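Local coordinates for protein NADP-dependent glyceraldehyde-3-phosphate dehydrogenase (Bacillus halodurans, PDB 3PRL) that probably oxidises glyceraldehyde 3-phosphate irreversibly to 3-phosphoglycerate, using NADP+ as the hydride acceptor and taking up no inorganic phosphate, at residues 187-190 / 191-194; 107-110 / 111-115; 131-134 / 135-138; 58-61 / 62-65; 306-309 / 310-314. All coordinates share one frame; numbering follows the deposited sequence.

Interaction 1. Residues 187-190 / 191-194; sequences PATQ and GSLS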
loop_
_atom_site.group_PDB
_atom_site.type_symbol
_atom_site.label_atom_id
_atom_site.label_comp_id
_atom_site.label_asym_id
_atom_site.label_seq_id
_atom_site.Cartn_x
_atom_site.Cartn_y
_atom_site.Cartn_z
ATOM N N PRO D 187 27.716 18.369 11.198
ATOM C CA PRO D 187 26.890 19.020 12.232
ATOM C C PRO D 187 26.991 20.534 12.174
ATOM O O PRO D 187 27.960 21.045 11.652
ATOM C CB PRO D 187 27.516 18.534 13.552
ATOM C CG PRO D 187 28.883 18.093 13.204
ATOM C CD PRO D 187 28.836 17.609 11.786
ATOM N N ALA D 188 26.006 21.253 12.706
ATOM C CA ALA D 188 26.225 22.661 12.996
ATOM C C ALA D 188 27.433 22.724 13.935
ATOM O O ALA D 188 27.598 21.855 14.815
ATOM C CB ALA D 188 25.009 23.261 13.658
ATOM N N THR D 189 28.284 23.725 13.755
ATOM C CA THR D 189 29.498 23.825 14.576
ATOM C C THR D 189 29.138 23.956 16.059
ATOM O O THR D 189 29.745 23.304 16.926
ATOM C CB THR D 189 30.447 24.954 14.091
ATOM O OG1 THR D 189 31.084 24.536 12.880
ATOM C CG2 THR D 189 31.547 25.261 15.143
ATOM N N GLN D 190 28.151 24.799 16.352
ATOM C CA GLN D 190 27.561 24.790 17.676
ATOM C C GLN D 190 26.594 23.599 17.701
ATOM O O GLN D 190 25.491 23.671 17.153
ATOM C CB GLN D 190 26.857 26.118 17.982
ATOM C CG GLN D 190 26.751 26.431 19.488
ATOM C CD GLN D 190 28.103 26.575 20.171
ATOM O OE1 GLN D 190 29.008 27.222 19.644
ATOM N NE2 GLN D 190 28.242 25.974 21.359
ATOM N N GLY D 191 27.040 22.499 18.306
ATOM C CA GLY D 191 26.320 21.217 18.258
ATOM C C GLY D 191 27.219 20.091 17.754
ATOM O O GLY D 191 26.899 18.904 17.902
ATOM N N SER D 192 28.346 20.458 17.157
ATOM C CA SER D 192 29.297 19.466 16.677
ATOM C C SER D 192 29.815 18.486 17.753
ATOM O O SER D 192 30.053 17.315 17.442
ATOM C CB SER D 192 30.462 20.155 15.976
ATOM O OG SER D 192 30.014 20.785 14.785
ATOM N N LEU D 193 30.002 18.939 18.998
ATOM C CA LEU D 193 30.436 17.997 20.052
ATOM C C LEU D 193 29.384 16.934 20.374
ATOM O O LEU D 193 29.722 15.746 20.530
ATOM C CB LEU D 193 30.850 18.693 21.353
ATOM C CG LEU D 193 31.835 19.860 21.397
ATOM C CD1 LEU D 193 31.769 20.467 22.785
ATOM C CD2 LEU D 193 33.271 19.435 21.050
ATOM N N SER D 194 28.126 17.366 20.507
ATOM C CA SER D 194 27.019 16.446 20.767
ATOM C C SER D 194 26.841 15.467 19.607
ATOM O O SER D 194 26.721 14.271 19.827
ATOM C CB SER D 194 25.715 17.188 21.069
ATOM O OG SER D 194 25.819 17.973 22.251
#
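Ser192 reaches back to the loop before its helix and bonds to Ala188 and Thr189, two successive carbonyls. Its OG donates to Ala188 O at 2.6 Å, coming in above the carbonyl plane. Its backbone N gives a fairly straight bond to Thr189 O (3.2 Å, 158°), again from above the plane. The hydroxyl reaches Ala188 O because OG lies beside the backbone N and opposite the carbonyl carbon (chi1 -67°), which turns it toward the loop.

Van der Waals contacts close the same turn. The ring of Pro187 sets CG 3.3 Å from Ser192 OG, while Thr189 CA comes within 3.1 Å of that oxygen, a compact fit for a small polar residue. With an alanine here, Ala188 O would probably lose its hydroxyl donor and the ring of Pro187 would face a small gap.

Backbone shape explains Gly191, at the N-cap position: its phi of 126° would jam any CB against Gln190 O. Beyond the turn, Glu98 of helix 88-98 accepts from Leu193 N and Ser194 OG, and its backbone O takes the amide NE2 of Gln190.

The whole is the turn from strand 182-186 into helix 192-204, a strand-to-helix connection of the Rossmann-like cofactor domain of aldehyde dehydrogenases; Thr189 binds NADP+, as does the neighbouring Lys186.

Interaction 2. Residues 107-110 / 111-115; sequences IGEV and SRTAD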
loop_
_atom_site.group_PDB
_atom_site.type_symbol
_atom_site.label_atom_id
_atom_site.label_comp_id
_atom_site.label_asym_id
_atom_site.label_seq_id
_atom_site.Cartn_x
_atom_site.Cartn_y
_atom_site.Cartn_z
ATOM N N ILE D 107 18.339 15.566 27.680
ATOM C CA ILE D 107 18.360 14.110 27.856
ATOM C C ILE D 107 17.210 13.505 27.084
ATOM O O ILE D 107 17.357 12.437 26.523
ATOM C CB ILE D 107 18.221 13.675 29.341
ATOM C CG1 ILE D 107 19.272 14.352 30.210
ATOM C CG2 ILE D 107 18.315 12.152 29.463
ATOM C CD1 ILE D 107 18.826 14.533 31.658
ATOM N N GLY D 108 16.073 14.207 27.072
ATOM C CA GLY D 108 14.860 13.806 26.364
ATOM C C GLY D 108 15.108 13.706 24.869
ATOM O O GLY D 108 14.537 12.847 24.196
ATOM N N GLU D 109 15.980 14.580 24.368
ATOM C CA GLU D 109 16.391 14.568 22.976
ATOM C C GLU D 109 17.097 13.273 22.609
ATOM O O GLU D 109 16.823 12.712 21.550
ATOM C CB GLU D 109 17.303 15.754 22.653
ATOM C CG GLU D 109 17.886 15.674 21.242
ATOM C CD GLU D 109 18.564 16.941 20.778
ATOM O OE1 GLU D 109 18.678 17.910 21.570
ATOM O OE2 GLU D 109 18.989 16.950 19.611
ATOM N N VAL D 110 18.001 12.815 23.476
ATOM C CA VAL D 110 18.685 11.532 23.285
ATOM C C VAL D 110 17.698 10.340 23.349
ATOM O O VAL D 110 17.795 9.430 22.528
ATOM C CB VAL D 110 19.857 11.311 24.297
ATOM C CG1 VAL D 110 20.735 10.142 23.865
ATOM C CG2 VAL D 110 20.702 12.581 24.473
ATOM N N SER D 111 16.768 10.353 24.311
ATOM C CA SER D 111 15.759 9.275 24.443
ATOM C C SER D 111 14.947 9.156 23.173
ATOM O O SER D 111 14.800 8.063 22.616
ATOM C CB SER D 111 14.782 9.527 25.593
ATOM O OG SER D 111 15.442 9.641 26.826
ATOM N N ARG D 112 14.431 10.295 22.719
ATOM C CA ARG D 112 13.567 10.328 21.549
ATOM C C ARG D 112 14.355 9.896 20.317
ATOM O O ARG D 112 13.804 9.235 19.445
ATOM C CB ARG D 112 12.928 11.714 21.359
ATOM C CG ARG D 112 11.909 11.792 20.209
ATOM C CD ARG D 112 11.062 13.080 20.246
ATOM N NE ARG D 112 10.667 13.506 18.903
ATOM C CZ ARG D 112 10.055 14.659 18.611
ATOM N NH1 ARG D 112 9.749 15.529 19.570
ATOM N NH2 ARG D 112 9.752 14.948 17.344
ATOM N N THR D 113 15.639 10.272 20.268
ATOM C CA THR D 113 16.514 9.935 19.144
ATOM C C THR D 113 16.587 8.418 18.925
ATOM O O THR D 113 16.398 7.946 17.797
ATOM C CB THR D 113 17.944 10.570 19.294
ATOM O OG1 THR D 113 17.888 11.977 19.037
ATOM C CG2 THR D 113 18.944 9.952 18.336
ATOM N N ALA D 114 16.849 7.668 20.002
ATOM C CA ALA D 114 16.900 6.195 19.941
ATOM C C ALA D 114 15.560 5.611 19.539
ATOM O O ALA D 114 15.491 4.599 18.841
ATOM C CB ALA D 114 17.374 5.591 21.274
ATOM N N ASP D 115 14.494 6.274 19.965
ATOM C CA ASP D 115 13.152 5.903 19.559
ATOM C C ASP D 115 12.939 6.090 18.060
ATOM O O ASP D 115 12.303 5.238 17.423
ATOM C CB ASP D 115 12.113 6.692 20.343
ATOM C CG ASP D 115 12.027 6.263 21.800
ATOM O OD1 ASP D 115 12.549 5.178 22.166
ATOM O OD2 ASP D 115 11.418 7.017 22.579
#
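Ser111 bonds back to Ile107 O through its backbone N at 3.1 Å, the N-H lying in the carbonyl plane. Its hydroxyl adds only a weak second bond, OG being 3.4 Å from Ile107 O, as suits a small polar residue on the less covered side of the helix. Arg112 follows, its N 3.0 Å from Gly108 O and its CB resting beside that oxygen. With CG opposite the backbone N (chi1 -175°), its chain runs out from the helix to a salt bridge with Asp449.

Thr113 carries the chief side-chain bond. Its OG1 donates to Glu109 O at 2.8 Å while its own N donates to the same oxygen at 3.0 Å, the two arriving from opposite faces of the carbonyl plane. This is the familiar i to i-4 hydroxyl bond of a helical threonine, set midway along helix 103-124 where helices 88-98, 70-86 and 167-178 pack round it. A valine in its place would keep the branched shape but is likely to leave Glu109 O with the backbone N of the same residue as its one donor in this turn. The carboxylate of Glu109, for its part, meets Lys101 and the backbone N atoms of Val166 and Asn167, near the start of helix 167-178.

Ala114 closes the turn: its N lies 3.2 Å from Val110 O in a bond of 165°, and its small methyl leaves room for Ala81 of helix 70-86.

Interaction 3. Residues 131-134 / 135-138; sequences TLKG and DQFK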
loop_
_atom_site.group_PDB
_atom_site.type_symbol
_atom_site.label_atom_id
_atom_site.label_comp_id
_atom_site.label_asym_id
_atom_site.label_seq_id
_atom_site.Cartn_x
_atom_site.Cartn_y
_atom_site.Cartn_z
ATOM N N THR D 131 5.022 -5.843 -8.132
ATOM C CA THR D 131 5.073 -6.328 -9.513
ATOM C C THR D 131 3.883 -5.797 -10.312
ATOM O O THR D 131 2.738 -5.712 -9.805
ATOM C CB THR D 131 5.064 -7.854 -9.606
ATOM O OG1 THR D 131 3.791 -8.331 -9.173
ATOM C CG2 THR D 131 6.148 -8.447 -8.723
ATOM N N LEU D 132 4.172 -5.475 -11.566
ATOM C CA LEU D 132 3.206 -4.929 -12.519
ATOM C C LEU D 132 3.285 -5.794 -13.743
ATOM O O LEU D 132 4.352 -6.301 -14.097
ATOM C CB LEU D 132 3.542 -3.479 -12.907
ATOM C CG LEU D 132 4.030 -2.518 -11.811
ATOM C CD1 LEU D 132 4.171 -1.129 -12.386
ATOM C CD2 LEU D 132 3.028 -2.492 -10.668
ATOM N N LYS D 133 2.142 -5.963 -14.383
ATOM C CA LYS D 133 2.043 -6.780 -15.563
ATOM C C LYS D 133 1.878 -5.832 -16.727
ATOM O O LYS D 133 1.292 -4.767 -16.570
ATOM C CB LYS D 133 0.825 -7.684 -15.440
ATOM C CG LYS D 133 0.835 -8.560 -14.171
ATOM C CD LYS D 133 1.807 -9.723 -14.290
ATOM C CE LYS D 133 1.136 -10.921 -14.981
ATOM N NZ LYS D 133 1.349 -10.915 -16.453
ATOM N N GLY D 134 2.398 -6.199 -17.888
ATOM C CA GLY D 134 2.358 -5.291 -19.032
ATOM C C GLY D 134 0.954 -4.896 -19.452
ATOM O O GLY D 134 0.716 -3.746 -19.822
ATOM N N ASP D 135 0.018 -5.848 -19.407
ATOM C CA ASP D 135 -1.341 -5.583 -19.907
ATOM C C ASP D 135 -2.277 -4.812 -18.933
ATOM O O ASP D 135 -3.469 -4.646 -19.223
ATOM C CB ASP D 135 -2.010 -6.874 -20.460
ATOM C CG ASP D 135 -2.268 -7.928 -19.378
ATOM O OD1 ASP D 135 -3.253 -8.678 -19.516
ATOM O OD2 ASP D 135 -1.490 -8.025 -18.394
ATOM N N GLN D 136 -1.731 -4.311 -17.819
ATOM C CA GLN D 136 -2.459 -3.355 -16.942
ATOM C C GLN D 136 -2.629 -1.979 -17.604
ATOM O O GLN D 136 -3.344 -1.126 -17.091
ATOM C CB GLN D 136 -1.780 -3.229 -15.554
ATOM C CG GLN D 136 -1.905 -4.498 -14.667
ATOM C CD GLN D 136 -1.182 -4.381 -13.319
ATOM O OE1 GLN D 136 -0.073 -4.870 -13.167
ATOM N NE2 GLN D 136 -1.822 -3.744 -12.336
ATOM N N PHE D 137 -1.960 -1.784 -18.738
ATOM C CA PHE D 137 -2.052 -0.590 -19.565
ATOM C C PHE D 137 -2.464 -1.051 -20.956
ATOM O O PHE D 137 -1.953 -2.071 -21.441
ATOM C CB PHE D 137 -0.689 0.119 -19.634
ATOM C CG PHE D 137 -0.716 1.442 -20.355
ATOM C CD1 PHE D 137 -1.102 2.608 -19.687
ATOM C CD2 PHE D 137 -0.331 1.534 -21.691
ATOM C CE1 PHE D 137 -1.130 3.837 -20.352
ATOM C CE2 PHE D 137 -0.350 2.764 -22.370
ATOM C CZ PHE D 137 -0.751 3.913 -21.702
ATOM N N LYS D 138 -3.374 -0.311 -21.596
ATOM C CA LYS D 138 -3.924 -0.698 -22.914
ATOM C C LYS D 138 -2.853 -1.027 -23.943
ATOM O O LYS D 138 -1.976 -0.216 -24.215
ATOM C CB LYS D 138 -4.843 0.388 -23.483
ATOM C CG LYS D 138 -5.536 -0.035 -24.791
ATOM C CD LYS D 138 -6.234 1.105 -25.490
ATOM C CE LYS D 138 -6.416 0.794 -26.996
ATOM N NZ LYS D 138 -7.461 -0.258 -27.222
#
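The amide of Gln136 presents its oxygen to the strand: OE1 accepts the backbone N-H of Lys133 at 2.8 Å, nearly straight at 170° and in the carbonyl plane. Leu132 CA (3.3 Å) and Lys133 CB (3.7 Å) flank that OE1 from opposite sides of the amide plane. The reach suits a glutamine, whose chain extends beyond CG with CG opposite the carbonyl carbon (chi1 -69°); it crosses the side chain of Lys133 at about a right angle. The nitrogen of the same amide turns outward, NE2 donating to Leu125 O and Asn128 OD1 of the third subunit, so both ends of the flat group are held.

The turn is a short 3-10 segment at the end of strand 129-133, in the beta arm by which aldehyde dehydrogenases oligomerise, and Thr131 continues the sheet antiparallel into the third subunit. Two weak bonds round it, Gln136 N to Lys133 O (3.3 Å) and Phe137 N to Gly134 O (3.5 Å).

The carboxylate of Asp135 sits beside Lys133, OD2 3.8 Å from Lys133 CB, while OD1 accepts from His71 of the third subunit. Lys133 NZ stays 4.5 Å from Asp135 OD2, too far for a salt bridge.

Interaction 4. Residues 58-61 / 62-65; sequences AKDA and QKIW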
loop_
_atom_site.group_PDB
_atom_site.type_symbol
_atom_site.label_atom_id
_atom_site.label_comp_id
_atom_site.label_asym_id
_atom_site.label_seq_id
_atom_site.Cartn_x
_atom_site.Cartn_y
_atom_site.Cartn_z
ATOM N N ALA D 58 33.278 7.084 1.678
ATOM C CA ALA D 58 31.861 6.777 1.768
ATOM C C ALA D 58 31.357 6.064 0.515
ATOM O O ALA D 58 30.551 5.153 0.619
ATOM C CB ALA D 58 31.059 8.034 2.046
ATOM N N LYS D 59 31.860 6.474 -0.650
ATOM C CA LYS D 59 31.530 5.860 -1.939
ATOM C C LYS D 59 32.064 4.425 -2.083
ATOM O O LYS D 59 31.427 3.574 -2.703
ATOM C CB LYS D 59 32.103 6.730 -3.060
ATOM C CG LYS D 59 31.226 6.943 -4.284
ATOM C CD LYS D 59 31.876 8.049 -5.136
ATOM C CE LYS D 59 31.798 7.774 -6.634
ATOM N NZ LYS D 59 33.059 8.185 -7.317
ATOM N N ASP D 60 33.241 4.152 -1.529
ATOM C CA ASP D 60 33.801 2.806 -1.626
ATOM C C ASP D 60 33.108 1.865 -0.662
ATOM O O ASP D 60 32.838 0.718 -1.000
ATOM C CB ASP D 60 35.310 2.813 -1.386
ATOM C CG ASP D 60 36.075 3.540 -2.484
ATOM O OD1 ASP D 60 35.505 3.805 -3.566
ATOM O OD2 ASP D 60 37.257 3.846 -2.256
ATOM N N ALA D 61 32.811 2.352 0.538
ATOM C CA ALA D 61 32.085 1.553 1.521
ATOM C C ALA D 61 30.602 1.372 1.156
ATOM O O ALA D 61 29.982 0.392 1.554
ATOM C CB ALA D 61 32.235 2.154 2.896
ATOM N N GLN D 62 30.047 2.325 0.411
ATOM C CA GLN D 62 28.680 2.220 -0.150
ATOM C C GLN D 62 28.445 0.902 -0.895
ATOM O O GLN D 62 27.364 0.313 -0.804
ATOM C CB GLN D 62 28.387 3.430 -1.064
ATOM C CG GLN D 62 27.410 3.202 -2.252
ATOM C CD GLN D 62 25.946 3.279 -1.852
ATOM O OE1 GLN D 62 25.077 2.727 -2.528
ATOM N NE2 GLN D 62 25.668 3.959 -0.746
ATOM N N LYS D 63 29.458 0.437 -1.620
ATOM C CA LYS D 63 29.309 -0.768 -2.445
ATOM C C LYS D 63 29.379 -2.064 -1.612
ATOM O O LYS D 63 28.845 -3.103 -2.020
ATOM C CB LYS D 63 30.327 -0.768 -3.598
ATOM C CG LYS D 63 30.519 0.610 -4.256
ATOM C CD LYS D 63 31.267 0.541 -5.579
ATOM C CE LYS D 63 31.938 1.873 -5.923
ATOM N NZ LYS D 63 33.261 2.053 -5.219
ATOM N N ILE D 64 30.011 -1.997 -0.440
ATOM C CA ILE D 64 30.039 -3.147 0.483
ATOM C C ILE D 64 28.775 -3.143 1.363
ATOM O O ILE D 64 28.053 -4.137 1.442
ATOM C CB ILE D 64 31.365 -3.188 1.325
ATOM C CG1 ILE D 64 32.550 -3.592 0.429
ATOM C CG2 ILE D 64 31.242 -4.128 2.550
ATOM C CD1 ILE D 64 33.873 -2.919 0.766
ATOM N N TRP D 65 28.506 -2.004 1.987
ATOM C CA TRP D 65 27.334 -1.824 2.839
ATOM C C TRP D 65 25.991 -2.151 2.159
ATOM O O TRP D 65 25.166 -2.886 2.727
ATOM C CB TRP D 65 27.318 -0.389 3.358
ATOM C CG TRP D 65 26.196 -0.067 4.262
ATOM C CD1 TRP D 65 25.193 0.838 4.035
ATOM C CD2 TRP D 65 25.955 -0.626 5.556
ATOM N NE1 TRP D 65 24.338 0.873 5.110
ATOM C CE2 TRP D 65 24.784 -0.014 6.060
ATOM C CE3 TRP D 65 26.607 -1.591 6.334
ATOM C CZ2 TRP D 65 24.246 -0.345 7.308
ATOM C CZ3 TRP D 65 26.081 -1.911 7.584
ATOM C CH2 TRP D 65 24.916 -1.292 8.059
#
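Asp60 and Lys63 lie side by side along the outside of the helix and point the same way, which lets their charged ends meet: Asp60 OD1 is 3.3 Å from Lys63 NZ in a salt bridge. The lysine gets there by lying back over the preceding turn. Its CG passes Lys59 O at 3.5 Å, and a bend at the last torsion (chi4 82°) swings NZ inward, where it also makes a weak bond to Lys59 O. A long, flexible amine can thus serve a carboxylate and a backbone carbonyl at once. Lys59 is turned elsewhere, NZ to NZ being 6.5 Å from Lys63.

On the inner side the side chains diverge from the first segment instead. In Trp65, CG opposite the backbone N (chi1 -179°) carries the indole off the turn, while CB stays 3.3 Å from Ala61 O. That same oxygen receives Trp65 N at 2.8 Å, almost along the C=O axis. Gln62 rests its CB 3.2 Å from Ala58 O, and its amide end moves away toward Pro152. Ala58 and Ala61 are small enough for close packing on Val155 and Ile211, and Trp65 NE1 donates to Leu177 O.

Together these make the last turns of an amphipathic helix, 48-65, with an i to i+3 ion pair on the solvent side and alanine and tryptophan facing the domain core.

Interaction 5. Residues 306-309 / 310-314; sequences ADQL and VANIK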
loop_
_atom_site.group_PDB
_atom_site.type_symbol
_atom_site.label_atom_id
_atom_site.label_comp_id
_atom_site.label_asym_id
_atom_site.label_seq_id
_atom_site.Cartn_x
_atom_site.Cartn_y
_atom_site.Cartn_z
ATOM N N ALA D 306 -10.458 38.178 22.506
ATOM C CA ALA D 306 -9.044 38.567 22.578
ATOM C C ALA D 306 -8.553 38.847 23.990
ATOM O O ALA D 306 -7.538 38.298 24.416
ATOM C CB ALA D 306 -8.762 39.770 21.654
ATOM N N ASP D 307 -9.287 39.701 24.705
ATOM C CA ASP D 307 -8.929 40.118 26.057
ATOM C C ASP D 307 -8.712 38.916 26.970
ATOM O O ASP D 307 -7.691 38.825 27.658
ATOM C CB ASP D 307 -10.017 41.024 26.652
ATOM C CG ASP D 307 -9.982 42.434 26.096
ATOM O OD1 ASP D 307 -9.110 42.743 25.256
ATOM O OD2 ASP D 307 -10.836 43.250 26.507
ATOM N N GLN D 308 -9.666 37.991 26.959
ATOM C CA GLN D 308 -9.624 36.860 27.877
ATOM C C GLN D 308 -8.462 35.899 27.607
ATOM O O GLN D 308 -7.816 35.453 28.543
ATOM C CB GLN D 308 -10.970 36.122 27.915
ATOM C CG GLN D 308 -11.088 35.094 29.046
ATOM C CD GLN D 308 -10.663 35.651 30.407
ATOM O OE1 GLN D 308 -11.433 36.339 31.084
ATOM N NE2 GLN D 308 -9.431 35.343 30.812
ATOM N N LEU D 309 -8.199 35.589 26.336
ATOM C CA LEU D 309 -7.086 34.696 25.973
ATOM C C LEU D 309 -5.731 35.307 26.340
ATOM O O LEU D 309 -4.894 34.654 26.962
ATOM C CB LEU D 309 -7.124 34.353 24.483
ATOM C CG LEU D 309 -5.936 33.543 23.940
ATOM C CD1 LEU D 309 -6.044 32.079 24.353
ATOM C CD2 LEU D 309 -5.800 33.693 22.428
ATOM N N VAL D 310 -5.543 36.570 25.966
ATOM C CA VAL D 310 -4.294 37.290 26.216
ATOM C C VAL D 310 -4.061 37.528 27.713
ATOM O O VAL D 310 -2.918 37.668 28.157
ATOM C CB VAL D 310 -4.199 38.583 25.354
ATOM C CG1 VAL D 310 -4.974 39.728 25.962
ATOM C CG2 VAL D 310 -2.753 38.963 25.123
ATOM N N ALA D 311 -5.155 37.543 28.479
ATOM C CA ALA D 311 -5.090 37.517 29.935
ATOM C C ALA D 311 -4.546 36.171 30.434
ATOM O O ALA D 311 -3.634 36.136 31.269
ATOM C CB ALA D 311 -6.473 37.823 30.558
ATOM N N ASN D 312 -5.096 35.071 29.915
ATOM C CA ASN D 312 -4.622 33.731 30.282
ATOM C C ASN D 312 -3.153 33.560 29.908
ATOM O O ASN D 312 -2.326 33.218 30.758
ATOM C CB ASN D 312 -5.459 32.629 29.624
ATOM C CG ASN D 312 -6.961 32.828 29.797
ATOM O OD1 ASN D 312 -7.431 33.407 30.783
ATOM N ND2 ASN D 312 -7.725 32.335 28.827
ATOM N N ILE D 313 -2.837 33.829 28.638
ATOM C CA ILE D 313 -1.460 33.801 28.138
ATOM C C ILE D 313 -0.475 34.586 29.020
ATOM O O ILE D 313 0.582 34.062 29.380
ATOM C CB ILE D 313 -1.373 34.285 26.677
ATOM C CG1 ILE D 313 -2.168 33.343 25.760
ATOM C CG2 ILE D 313 0.101 34.377 26.229
ATOM C CD1 ILE D 313 -2.545 33.953 24.423
ATOM N N LYS D 314 -0.818 35.827 29.374
ATOM C CA LYS D 314 0.014 36.615 30.293
ATOM C C LYS D 314 0.353 35.830 31.564
ATOM O O LYS D 314 1.508 35.807 31.989
ATOM C CB LYS D 314 -0.656 37.951 30.653
ATOM C CG LYS D 314 0.145 38.839 31.630
ATOM C CD LYS D 314 -0.360 40.278 31.625
ATOM C CE LYS D 314 -0.080 41.007 32.945
ATOM N NZ LYS D 314 1.363 41.326 33.170
#
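Leu309 and Ile313 meet along the buried side of helix 303-317, an amphipathic helix that follows strand 296-302 in the catalytic domain's alpha/beta sheet. Ile313 CD1 comes 3.4 Å from Leu309 CG, tighter than the usual carbon contact, the two chains crossing obliquely. On another side of the helix Gln308 and Asn312, also four residues apart, cross at about a right angle with their amide planes only 17° from each other. Gln308 NE2 lies 2.8 Å from Asn312 OD1, but at 129° the bond is bent and weak.

Torsions set these contacts. Gln308 has CG opposite the backbone N and bends at chi2, carrying the amide forward along the helix to the next turn. Val310 holds CG1 between its backbone N and carbonyl carbon (chi1 81°), pressed on Ala306 O and Asp307 O at 3.3 Å each; a compact branched residue fits between its own helix backbone and the strands it packs on.

Farther out, Leu309 packs on Leu274 and Thr277 of helix 274-286, and Asn312 ND2 has a weak bond to Leu274 O. Val310 and Ile313 turn to strands 391-397 and 367-374, while Asp307 bridges to Arg396. Beneath the leucine-isoleucine pair, Ile313 N bonds to Leu309 O at 2.8 Å.

Interactions 2, 4 and 5 are all turns inside helices, yet their surroundings differ. Interaction 2 sits among packed helices and spends a hydroxyl on a carbonyl; interaction 4, at the end of a helix with one face in solvent, adds an ion pair there; interaction 5 leans on apolar packing against a sheet and a neighbouring helix. Interaction 1 is instead a strand-to-helix turn in the cofactor domain, its centre about 17 Å from that of interaction 2; in both a glutamate carboxylate accepts backbone N-H groups at a helix start, Glu98 at helix 192-204 and Glu109 at helix 167-178. Interaction 3 stands apart, about 40 Å from the chain centre, buried largely by other subunits, where one amide serves both its own turn and a neighbour.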